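PDB 3K2G: resiniferatoxin-binding, phosphotriesterase-related protein from Rhodobacter sphaeroides 2.4.1, which binds two zinc ions in a TIM-barrel active site and is probably a metal-dependent hydrolase of the phosphotriesterase family. Local coordinates for residues B[149-154]-B[195-200]; B[173-178]-B[200-205]; B[191-196]-B[224-229]. All blocks are in the same frame, centred on the assembly; numbering follows the deposited sequence.

Interaction 1. Residues B[149-154]-B[195-200]; sequences SADDIA and AARAQV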
ATOM      1  N   SER B 149      44.045 -15.574  -7.690  1.00 36.50           N
ATOM      2  CA  SER B 149      43.391 -14.733  -8.687  1.00 33.43           C
ATOM      3  C   SER B 149      41.994 -15.309  -8.873  1.00 31.92           C
ATOM      4  O   SER B 149      41.681 -16.367  -8.325  1.00 29.46           O
ATOM      5  CB  SER B 149      44.135 -14.787 -10.022  1.00 34.10           C
ATOM      6  OG  SER B 149      43.995 -16.064 -10.627  1.00 31.13           O
ATOM      7  N   ALA B 150      41.157 -14.627  -9.645  1.00 30.81           N
ATOM      8  CA  ALA B 150      39.812 -15.131  -9.884  1.00 29.65           C
ATOM      9  C   ALA B 150      39.906 -16.495 -10.567  1.00 28.57           C
ATOM     10  O   ALA B 150      39.152 -17.416 -10.248  1.00 26.95           O
ATOM     11  CB  ALA B 150      39.024 -14.153 -10.752  1.00 28.86           C
ATOM     12  N   ASP B 151      40.849 -16.635 -11.494  1.00 28.87           N
ATOM     13  CA  ASP B 151      41.007 -17.906 -12.189  1.00 28.33           C
ATOM     14  C   ASP B 151      41.549 -19.008 -11.284  1.00 27.91           C
ATOM     15  O   ASP B 151      41.175 -20.174 -11.431  1.00 25.90           O
ATOM     16  CB  ASP B 151      41.900 -17.741 -13.426  1.00 29.80           C
ATOM     17  CG  ASP B 151      41.220 -16.948 -14.533  1.00 30.97           C
ATOM     18  OD1 ASP B 151      40.024 -17.197 -14.799  1.00 28.37           O
ATOM     19  OD2 ASP B 151      41.882 -16.084 -15.146  1.00 32.49           O
ATOM     20  N   ASP B 152      42.417 -18.650 -10.341  1.00 27.85           N
ATOM     21  CA  ASP B 152      42.971 -19.644  -9.421  1.00 28.25           C
ATOM     22  C   ASP B 152      41.838 -20.185  -8.547  1.00 27.34           C
ATOM     23  O   ASP B 152      41.797 -21.370  -8.220  1.00 26.10           O
ATOM     24  CB  ASP B 152      44.060 -19.021  -8.536  1.00 30.07           C
ATOM     25  CG  ASP B 152      45.237 -18.491  -9.338  1.00 32.07           C
ATOM     26  OD1 ASP B 152      45.751 -19.228 -10.206  1.00 30.32           O
ATOM     27  OD2 ASP B 152      45.652 -17.338  -9.094  1.00 33.35           O
ATOM     28  N   ILE B 153      40.916 -19.305  -8.178  1.00 26.55           N
ATOM     29  CA  ILE B 153      39.772 -19.698  -7.362  1.00 24.90           C
ATOM     30  C   ILE B 153      38.887 -20.633  -8.178  1.00 22.40           C
ATOM     31  O   ILE B 153      38.379 -21.630  -7.666  1.00 19.86           O
ATOM     32  CB  ILE B 153      38.964 -18.463  -6.913  1.00 24.98           C
ATOM     33  CG1 ILE B 153      39.787 -17.668  -5.894  1.00 26.48           C
ATOM     34  CG2 ILE B 153      37.623 -18.892  -6.311  1.00 25.38           C
ATOM     35  CD1 ILE B 153      39.170 -16.359  -5.472  1.00 23.35           C
ATOM     36  N   ALA B 154      38.709 -20.306  -9.455  1.00 23.00           N
ATOM     37  CA  ALA B 154      37.900 -21.141 -10.337  1.00 22.48           C
ATOM     38  C   ALA B 154      38.568 -22.509 -10.441  1.00 21.83           C
ATOM     39  O   ALA B 154      37.900 -23.542 -10.386  1.00 20.81           O
ATOM     40  CB  ALA B 154      37.784 -20.498 -11.714  1.00 22.91           C
ATOM     41  N   ALA B 195      33.973 -17.880  -9.020  1.00 18.37           N
ATOM     42  CA  ALA B 195      32.897 -18.843  -8.847  1.00 17.41           C
ATOM     43  C   ALA B 195      32.063 -18.941 -10.126  1.00 16.59           C
ATOM     44  O   ALA B 195      31.692 -20.036 -10.545  1.00 17.53           O
ATOM     45  CB  ALA B 195      32.014 -18.437  -7.673  1.00 18.66           C
ATOM     46  N   ALA B 196      31.774 -17.799 -10.747  1.00 16.23           N
ATOM     47  CA  ALA B 196      30.983 -17.789 -11.972  1.00 16.46           C
ATOM     48  C   ALA B 196      31.743 -18.487 -13.095  1.00 16.39           C
ATOM     49  O   ALA B 196      31.150 -19.195 -13.904  1.00 14.42           O
ATOM     50  CB  ALA B 196      30.646 -16.360 -12.374  1.00 15.12           C
ATOM     51  N   ARG B 197      33.055 -18.285 -13.146  1.00 17.20           N
ATOM     52  CA  ARG B 197      33.854 -18.933 -14.176  1.00 18.27           C
ATOM     53  C   ARG B 197      33.836 -20.429 -13.920  1.00 18.87           C
ATOM     54  O   ARG B 197      33.837 -21.231 -14.852  1.00 19.43           O
ATOM     55  CB  ARG B 197      35.285 -18.383 -14.173  1.00 17.51           C
ATOM     56  CG  ARG B 197      35.330 -16.922 -14.595  1.00 20.88           C
ATOM     57  CD  ARG B 197      36.733 -16.330 -14.594  1.00 22.35           C
ATOM     58  NE  ARG B 197      36.683 -14.881 -14.778  1.00 24.03           N
ATOM     59  CZ  ARG B 197      37.731 -14.070 -14.663  1.00 26.48           C
ATOM     60  NH1 ARG B 197      38.925 -14.565 -14.366  1.00 24.86           N
ATOM     61  NH2 ARG B 197      37.585 -12.759 -14.829  1.00 25.70           N
ATOM     62  N   ALA B 198      33.799 -20.809 -12.647  1.00 19.22           N
ATOM     63  CA  ALA B 198      33.757 -22.221 -12.293  1.00 18.10           C
ATOM     64  C   ALA B 198      32.396 -22.776 -12.682  1.00 18.13           C
ATOM     65  O   ALA B 198      32.268 -23.956 -13.010  1.00 16.63           O
ATOM     66  CB  ALA B 198      33.993 -22.407 -10.795  1.00 18.16           C
ATOM     67  N   GLN B 199      31.375 -21.923 -12.650  1.00 16.35           N
ATOM     68  CA  GLN B 199      30.033 -22.361 -13.012  1.00 16.35           C
ATOM     69  C   GLN B 199      30.028 -22.725 -14.496  1.00 15.54           C
ATOM     70  O   GLN B 199      29.450 -23.737 -14.898  1.00 16.04           O
ATOM     71  CB  GLN B 199      29.020 -21.250 -12.725  1.00 17.63           C
ATOM     72  CG  GLN B 199      27.559 -21.697 -12.667  1.00 17.93           C
ATOM     73  CD  GLN B 199      26.999 -22.093 -14.021  1.00 18.70           C
ATOM     74  OE1 GLN B 199      27.135 -21.355 -14.998  1.00 15.61           O
ATOM     75  NE2 GLN B 199      26.350 -23.259 -14.082  1.00 16.53           N
ATOM     76  N   VAL B 200      30.680 -21.901 -15.310  1.00 15.44           N
ATOM     77  CA  VAL B 200      30.745 -22.158 -16.748  1.00 17.33           C
ATOM     78  C   VAL B 200      31.556 -23.423 -17.034  1.00 17.39           C
ATOM     79  O   VAL B 200      31.145 -24.276 -17.824  1.00 15.05           O
ATOM     80  CB  VAL B 200      31.393 -20.969 -17.503  1.00 17.86           C
ATOM     81  CG1 VAL B 200      31.530 -21.297 -18.992  1.00 18.75           C
ATOM     82  CG2 VAL B 200      30.547 -19.713 -17.322  1.00 16.72           C
TER
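The guanidinium of Arg197 has the methyl of Ala150 over one face and OD1 of Asp151 at its edge, a little out of its plane. Ala150 CB lies 3.6 Å from Arg197 NH1, while Asp151 OD1 takes a hydrogen bond from Arg197 NH1 at 2.9 Å, part of a salt bridge. The carboxylate and guanidinium planes are turned 39° apart, and the NH1 donor stands above the carboxylate plane, 57° out of it. The Arg197 chain is extended from CG to NE, spanning the gap between helices 150-162 and 186-202. Deeper in, Ala154 CB packs 4.1 Å from Arg197 CB, the root of the arginine chain, and 4.3 Å from Ala198 CB. With such small side chains the segment axes approach to 8.1 Å, crossing at -48°. Beside the contact, Ser149 and Asp152 form a capping box at the start of helix 150-162: Asp152 N donates to Ser149 OG (3.0 Å), and Ser149 N to Asp152 OD2 (2.8 Å). Arg197 NE has a second acidic partner, Glu227. The arginine charge is thus shared between two carboxylates at the partly exposed border of an otherwise apolar helix packing, which would probably keep both acids ionised.

Interaction 2. Residues B[173-178]-B[200-205]; sequences GLIGEI and VRTGLP. With ZN (zinc ion), chain I; ZN (zinc ion), chain J.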
ATOM      1  N   GLY B 173      28.789 -30.739  -5.345  1.00 17.48           N
ATOM      2  CA  GLY B 173      27.632 -30.859  -6.215  1.00 19.34           C
ATOM      3  C   GLY B 173      27.002 -29.511  -6.477  1.00 19.18           C
ATOM      4  O   GLY B 173      26.055 -29.377  -7.247  1.00 17.88           O
ATOM      5  N   LEU B 174      27.547 -28.501  -5.817  1.00 20.07           N
ATOM      6  CA  LEU B 174      27.068 -27.138  -5.957  1.00 21.54           C
ATOM      7  C   LEU B 174      28.251 -26.234  -5.689  1.00 20.86           C
ATOM      8  O   LEU B 174      29.160 -26.586  -4.940  1.00 18.98           O
ATOM      9  CB  LEU B 174      25.938 -26.861  -4.954  1.00 26.07           C
ATOM     10  CG  LEU B 174      25.831 -25.472  -4.311  1.00 28.67           C
ATOM     11  CD1 LEU B 174      24.409 -24.982  -4.384  1.00 30.07           C
ATOM     12  CD2 LEU B 174      26.295 -25.535  -2.864  1.00 31.68           C
ATOM     13  N   ILE B 175      28.252 -25.075  -6.323  1.00 19.43           N
ATOM     14  CA  ILE B 175      29.323 -24.119  -6.133  1.00 20.55           C
ATOM     15  C   ILE B 175      28.836 -23.092  -5.144  1.00 23.05           C
ATOM     16  O   ILE B 175      28.098 -22.180  -5.527  1.00 21.77           O
ATOM     17  CB  ILE B 175      29.657 -23.365  -7.435  1.00 19.34           C
ATOM     18  CG1 ILE B 175      30.145 -24.351  -8.495  1.00 18.68           C
ATOM     19  CG2 ILE B 175      30.674 -22.268  -7.149  1.00 20.32           C
ATOM     20  CD1 ILE B 175      30.650 -23.707  -9.769  1.00 18.51           C
ATOM     21  N   GLY B 176      29.188 -23.194  -3.872  1.00 24.50           N
ATOM     22  CA  GLY B 176      28.657 -22.121  -3.073  1.00 27.64           C
ATOM     23  C   GLY B 176      28.324 -21.852  -1.629  1.00 29.60           C
ATOM     24  O   GLY B 176      28.581 -22.586  -0.680  1.00 31.76           O
ATOM     25  N   GLU B 177      27.720 -20.669  -1.582  1.00 30.76           N
ATOM     26  CA  GLU B 177      27.288 -19.887  -0.455  1.00 25.53           C
ATOM     27  C   GLU B 177      28.498 -18.973  -0.638  1.00 24.42           C
ATOM     28  O   GLU B 177      29.384 -18.899   0.214  1.00 22.88           O
ATOM     29  CB  GLU B 177      27.359 -20.632   0.879  1.00 29.16           C
ATOM     30  CG  GLU B 177      27.444 -19.700   2.111  1.00 21.00           C
ATOM     31  CD  GLU B 177      26.108 -19.387   2.784  1.00 21.03           C
ATOM     32  OE1 GLU B 177      25.501 -18.336   2.478  1.00 14.81           O
ATOM     33  OE2 GLU B 177      25.675 -20.198   3.630  1.00 13.83           O
ATOM     34  N   ILE B 178      28.572 -18.345  -1.812  1.00 21.38           N
ATOM     35  CA  ILE B 178      29.672 -17.438  -2.105  1.00 18.90           C
ATOM     36  C   ILE B 178      29.371 -16.130  -1.393  1.00 20.04           C
ATOM     37  O   ILE B 178      28.292 -15.569  -1.553  1.00 16.86           O
ATOM     38  CB  ILE B 178      29.829 -17.157  -3.616  1.00 19.37           C
ATOM     39  CG1 ILE B 178      29.979 -18.466  -4.400  1.00 17.92           C
ATOM     40  CG2 ILE B 178      31.059 -16.280  -3.845  1.00 16.90           C
ATOM     41  CD1 ILE B 178      31.196 -19.303  -4.016  1.00 17.92           C
ATOM     42  N   VAL B 200      30.680 -21.901 -15.310  1.00 15.44           N
ATOM     43  CA  VAL B 200      30.745 -22.158 -16.748  1.00 17.33           C
ATOM     44  C   VAL B 200      31.556 -23.423 -17.034  1.00 17.39           C
ATOM     45  O   VAL B 200      31.145 -24.276 -17.824  1.00 15.05           O
ATOM     46  CB  VAL B 200      31.393 -20.969 -17.503  1.00 17.86           C
ATOM     47  CG1 VAL B 200      31.530 -21.297 -18.992  1.00 18.75           C
ATOM     48  CG2 VAL B 200      30.547 -19.713 -17.322  1.00 16.72           C
ATOM     49  N   ARG B 201      32.704 -23.548 -16.378  1.00 17.64           N
ATOM     50  CA  ARG B 201      33.571 -24.704 -16.594  1.00 17.68           C
ATOM     51  C   ARG B 201      33.030 -26.045 -16.088  1.00 17.45           C
ATOM     52  O   ARG B 201      33.127 -27.048 -16.793  1.00 18.17           O
ATOM     53  CB  ARG B 201      34.955 -24.423 -15.996  1.00 18.42           C
ATOM     54  CG  ARG B 201      35.667 -23.249 -16.664  1.00 19.95           C
ATOM     55  CD  ARG B 201      36.851 -22.736 -15.847  1.00 21.53           C
ATOM     56  NE  ARG B 201      37.904 -23.736 -15.671  1.00 20.74           N
ATOM     57  CZ  ARG B 201      38.985 -23.552 -14.916  1.00 22.15           C
ATOM     58  NH1 ARG B 201      39.153 -22.406 -14.268  1.00 19.32           N
ATOM     59  NH2 ARG B 201      39.894 -24.514 -14.804  1.00 19.71           N
ATOM     60  N   THR B 202      32.436 -26.066 -14.895  1.00 15.92           N
ATOM     61  CA  THR B 202      31.913 -27.313 -14.332  1.00 16.06           C
ATOM     62  C   THR B 202      30.444 -27.600 -14.661  1.00 14.56           C
ATOM     63  O   THR B 202      30.010 -28.753 -14.640  1.00 14.69           O
ATOM     64  CB  THR B 202      32.060 -27.339 -12.789  1.00 18.13           C
ATOM     65  OG1 THR B 202      31.231 -26.322 -12.209  1.00 14.91           O
ATOM     66  CG2 THR B 202      33.501 -27.098 -12.392  1.00 19.54           C
ATOM     67  N   GLY B 203      29.677 -26.555 -14.949  1.00 13.33           N
ATOM     68  CA  GLY B 203      28.272 -26.751 -15.260  1.00 12.94           C
ATOM     69  C   GLY B 203      27.442 -27.027 -14.015  1.00 13.41           C
ATOM     70  O   GLY B 203      26.290 -27.467 -14.104  1.00 13.54           O
ATOM     71  N   LEU B 204      28.027 -26.769 -12.849  1.00 13.21           N
ATOM     72  CA  LEU B 204      27.329 -26.980 -11.577  1.00 14.26           C
ATOM     73  C   LEU B 204      26.554 -25.734 -11.170  1.00 15.37           C
ATOM     74  O   LEU B 204      26.880 -24.621 -11.601  1.00 14.39           O
ATOM     75  CB  LEU B 204      28.325 -27.313 -10.462  1.00 15.18           C
ATOM     76  CG  LEU B 204      28.960 -28.701 -10.444  1.00 14.73           C
ATOM     77  CD1 LEU B 204      29.978 -28.794  -9.299  1.00 17.59           C
ATOM     78  CD2 LEU B 204      27.865 -29.751 -10.286  1.00 14.11           C
ATOM     79  N   PRO B 205      25.512 -25.903 -10.333  1.00 15.65           N
ATOM     80  CA  PRO B 205      24.705 -24.768  -9.873  1.00 15.79           C
ATOM     81  C   PRO B 205      25.569 -23.790  -9.081  1.00 15.36           C
ATOM     82  O   PRO B 205      26.587 -24.175  -8.513  1.00 14.27           O
ATOM     83  CB  PRO B 205      23.652 -25.426  -8.989  1.00 17.03           C
ATOM     84  CG  PRO B 205      23.510 -26.791  -9.578  1.00 17.94           C
ATOM     85  CD  PRO B 205      24.940 -27.173  -9.857  1.00 16.24           C
TER
HETATM   86 ZN    ZN I 400      24.045 -20.160   5.185  1.00 22.19          ZN
HETATM   87 ZN    ZN J 401      24.783 -16.780   4.100  1.00 33.45          ZN
HETATM   88  O   HOH W   1      24.184 -18.234   5.532  1.00 19.45           O
HETATM   89  O   HOH W   2      24.384 -15.754   6.242  1.00 28.21           O
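Between Ile175 and Pro205, where two neighbouring strands of the barrel begin to pair, a backbone bond forms two residues before Glu177, which binds both zinc ions. Ile175 N donates to Pro205 O at 2.9 Å with an N-H...O angle of 159°. Round this bond the packing is mostly apolar: Ile175 CG1 lies 4.0 Å from Leu204 CB, while the methyl Ile175 CD1 lies against the hydroxyl Thr202 OG1 at 3.6 Å. CG1 of Ile175 is anti to its carbonyl carbon (chi1 -62°), and the side chain runs oblique to those of Leu204 and Thr202. Gly173 O meets Leu204 CD2 and Pro205 CD, both at 3.6 Å. Thr202 OG1 accepts from Leu204 N at 3.3 Å, an ST turn as helix 186-202 ends, and also bonds Ala198 O; Gly203 makes the turn with positive phi. Farther along the strand, Glu177 bridges the metals, OE2 to one zinc ion (2.2 Å) and OE1 to the other (2.4 Å), with a water bound to both. His34, His36 and Asp304 complete the first site, His209 and His238 bind the second, near Tyr136. The contact closes the beta-alpha-beta unit 175-178, 186-202, 206-208. Its buried apolar and backbone contacts probably help position the start of the strand that carries Glu177, whose two oxygens each bind a different zinc ion.

Interaction 3. Residues B[191-196]-B[224-229]; sequences SLRGAA and VEEEGA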
ATOM      1  N   SER B 191      36.184 -13.194  -5.792  1.00 22.30           N
ATOM      2  CA  SER B 191      35.692 -14.493  -5.371  1.00 20.91           C
ATOM      3  C   SER B 191      34.494 -14.904  -6.224  1.00 19.76           C
ATOM      4  O   SER B 191      34.439 -16.024  -6.733  1.00 20.79           O
ATOM      5  CB  SER B 191      35.278 -14.435  -3.898  1.00 20.05           C
ATOM      6  OG  SER B 191      34.606 -15.617  -3.507  1.00 21.19           O
ATOM      7  N   LEU B 192      33.541 -13.991  -6.378  1.00 19.07           N
ATOM      8  CA  LEU B 192      32.340 -14.262  -7.162  1.00 20.02           C
ATOM      9  C   LEU B 192      32.640 -14.494  -8.638  1.00 19.69           C
ATOM     10  O   LEU B 192      32.005 -15.330  -9.277  1.00 17.96           O
ATOM     11  CB  LEU B 192      31.334 -13.116  -7.015  1.00 20.05           C
ATOM     12  CG  LEU B 192      29.993 -13.337  -7.729  1.00 22.52           C
ATOM     13  CD1 LEU B 192      29.347 -14.617  -7.219  1.00 22.50           C
ATOM     14  CD2 LEU B 192      29.074 -12.148  -7.502  1.00 20.52           C
ATOM     15  N   ARG B 193      33.597 -13.747  -9.182  1.00 20.43           N
ATOM     16  CA  ARG B 193      33.973 -13.907 -10.584  1.00 22.69           C
ATOM     17  C   ARG B 193      34.583 -15.290 -10.798  1.00 22.13           C
ATOM     18  O   ARG B 193      34.293 -15.958 -11.790  1.00 22.87           O
ATOM     19  CB  ARG B 193      34.969 -12.822 -11.007  1.00 25.10           C
ATOM     20  CG  ARG B 193      34.369 -11.423 -11.096  1.00 26.65           C
ATOM     21  CD  ARG B 193      35.371 -10.423 -11.661  1.00 29.68           C
ATOM     22  NE  ARG B 193      34.807  -9.082 -11.820  1.00 28.97           N
ATOM     23  CZ  ARG B 193      33.854  -8.762 -12.692  1.00 29.63           C
ATOM     24  NH1 ARG B 193      33.343  -9.682 -13.496  1.00 29.29           N
ATOM     25  NH2 ARG B 193      33.404  -7.517 -12.756  1.00 29.36           N
ATOM     26  N   GLY B 194      35.417 -15.721  -9.857  1.00 21.29           N
ATOM     27  CA  GLY B 194      36.032 -17.033  -9.966  1.00 21.50           C
ATOM     28  C   GLY B 194      34.973 -18.118  -9.862  1.00 21.08           C
ATOM     29  O   GLY B 194      35.048 -19.152 -10.532  1.00 18.63           O
ATOM     30  N   ALA B 195      33.973 -17.880  -9.020  1.00 18.37           N
ATOM     31  CA  ALA B 195      32.897 -18.843  -8.847  1.00 17.41           C
ATOM     32  C   ALA B 195      32.063 -18.941 -10.126  1.00 16.59           C
ATOM     33  O   ALA B 195      31.692 -20.036 -10.545  1.00 17.53           O
ATOM     34  CB  ALA B 195      32.014 -18.437  -7.673  1.00 18.66           C
ATOM     35  N   ALA B 196      31.774 -17.799 -10.747  1.00 16.23           N
ATOM     36  CA  ALA B 196      30.983 -17.789 -11.972  1.00 16.46           C
ATOM     37  C   ALA B 196      31.743 -18.487 -13.095  1.00 16.39           C
ATOM     38  O   ALA B 196      31.150 -19.195 -13.904  1.00 14.42           O
ATOM     39  CB  ALA B 196      30.646 -16.360 -12.374  1.00 15.12           C
ATOM     40  N   VAL B 224      27.547 -12.194 -12.560  1.00 18.58           N
ATOM     41  CA  VAL B 224      27.463 -13.592 -12.942  1.00 19.69           C
ATOM     42  C   VAL B 224      27.177 -13.688 -14.444  1.00 21.17           C
ATOM     43  O   VAL B 224      27.683 -14.570 -15.136  1.00 20.33           O
ATOM     44  CB  VAL B 224      26.358 -14.306 -12.151  1.00 19.69           C
ATOM     45  CG1 VAL B 224      26.056 -15.652 -12.762  1.00 20.46           C
ATOM     46  CG2 VAL B 224      26.798 -14.478 -10.712  1.00 20.99           C
ATOM     47  N   GLU B 225      26.376 -12.755 -14.942  1.00 23.29           N
ATOM     48  CA  GLU B 225      26.005 -12.725 -16.347  1.00 27.05           C
ATOM     49  C   GLU B 225      27.182 -12.382 -17.259  1.00 27.71           C
ATOM     50  O   GLU B 225      27.431 -13.083 -18.245  1.00 26.81           O
ATOM     51  CB  GLU B 225      24.871 -11.716 -16.539  1.00 30.60           C
ATOM     52  CG  GLU B 225      24.299 -11.645 -17.931  1.00 35.16           C
ATOM     53  CD  GLU B 225      23.046 -10.793 -17.982  1.00 37.38           C
ATOM     54  OE1 GLU B 225      23.132  -9.576 -17.711  1.00 40.26           O
ATOM     55  OE2 GLU B 225      21.971 -11.346 -18.284  1.00 37.77           O
ATOM     56  N   GLU B 226      27.914 -11.320 -16.932  1.00 27.67           N
ATOM     57  CA  GLU B 226      29.044 -10.919 -17.763  1.00 29.46           C
ATOM     58  C   GLU B 226      30.200 -11.911 -17.719  1.00 28.48           C
ATOM     59  O   GLU B 226      31.126 -11.822 -18.526  1.00 26.68           O
ATOM     60  CB  GLU B 226      29.536  -9.514 -17.386  1.00 30.82           C
ATOM     61  CG  GLU B 226      30.117  -9.364 -15.996  1.00 34.29           C
ATOM     62  CD  GLU B 226      30.528  -7.930 -15.697  1.00 36.60           C
ATOM     63  OE1 GLU B 226      29.648  -7.040 -15.719  1.00 39.03           O
ATOM     64  OE2 GLU B 226      31.727  -7.690 -15.444  1.00 36.65           O
ATOM     65  N   GLU B 227      30.153 -12.850 -16.779  1.00 25.57           N
ATOM     66  CA  GLU B 227      31.197 -13.857 -16.687  1.00 24.28           C
ATOM     67  C   GLU B 227      30.755 -15.079 -17.478  1.00 23.90           C
ATOM     68  O   GLU B 227      31.446 -16.095 -17.507  1.00 24.37           O
ATOM     69  CB  GLU B 227      31.468 -14.252 -15.232  1.00 23.49           C
ATOM     70  CG  GLU B 227      32.329 -13.273 -14.450  1.00 23.20           C
ATOM     71  CD  GLU B 227      33.717 -13.068 -15.051  1.00 24.71           C
ATOM     72  OE1 GLU B 227      34.191 -13.947 -15.803  1.00 24.10           O
ATOM     73  OE2 GLU B 227      34.341 -12.030 -14.754  1.00 24.67           O
ATOM     74  N   GLY B 228      29.591 -14.970 -18.113  1.00 22.48           N
ATOM     75  CA  GLY B 228      29.073 -16.065 -18.916  1.00 22.19           C
ATOM     76  C   GLY B 228      28.379 -17.177 -18.154  1.00 21.58           C
ATOM     77  O   GLY B 228      28.078 -18.231 -18.723  1.00 20.62           O
ATOM     78  N   ALA B 229      28.113 -16.962 -16.871  1.00 19.68           N
ATOM     79  CA  ALA B 229      27.451 -17.987 -16.074  1.00 18.95           C
ATOM     80  C   ALA B 229      25.947 -18.041 -16.348  1.00 18.69           C
ATOM     81  O   ALA B 229      25.357 -17.085 -16.853  1.00 18.42           O
ATOM     82  CB  ALA B 229      27.718 -17.758 -14.603  1.00 18.66           C
TER
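A salt-bridge network of Arg193, Glu226 and Glu227 joins helix 186-202 to the C-terminal end of helix 217-226, two successive outer helices of the TIM barrel. Arg193 NH1 and NH2 both donate to Glu226 OE2, each at 3.2 Å, an end-on grip in which the two nitrogens converge on one oxygen from the same face of the carboxylate. That oxygen lies in the guanidinium plane, although the carboxylate itself is turned 35° from it. Arg193 NH1 also donates to Glu227 OE2 at 2.8 Å, through the anti lone pair of that oxygen; here the planes are 69° apart and the side chains cross at about a right angle. The Glu227 chain bends at chi2 (-60°). Its OE2 lies 3.6 Å from Arg193 CD. Beneath the charges, Ala196 CB touches Glu227 CB at 3.6 Å and Ala229 CB at 3.9 Å, and Leu192 CD1 meets Val224 CG2 at 4.3 Å. Gly228, with positive phi, ends helix 217-226 in a Schellman motif that turns the chain toward Ala229. The network runs on to Glu189, paired with Arg193 NE. On the inner side, Leu192 rests on Ile178 of strand 175-178 and Val208 of strand 206-208, while Val224 rests on Leu206, so the two helices pack over neighbouring strands of the barrel wall.

In the fold
From the N terminus, helix 150-162 comes first, and interaction 1 closes a loop from it across strand 175-178 to helix 186-202. Interaction 2 starts within that loop, at strand 175-178, and ends beyond it at the entry to strand 206-208, so the two cross, sharing Val200. Interaction 3 begins on helix 186-202 and ends past strand 206-208 at the close of helix 217-226; it crosses interaction 2 and overlaps interaction 1 at Ala195 and Ala196. Helix 186-202 serves all three, tying two neighbouring helices and the barrel strands together. The Arg197–Glu227 salt bridge joins interaction 1 to interaction 3, and Gln199 NE2 probably bonds Leu204 O between interactions 1 and 2.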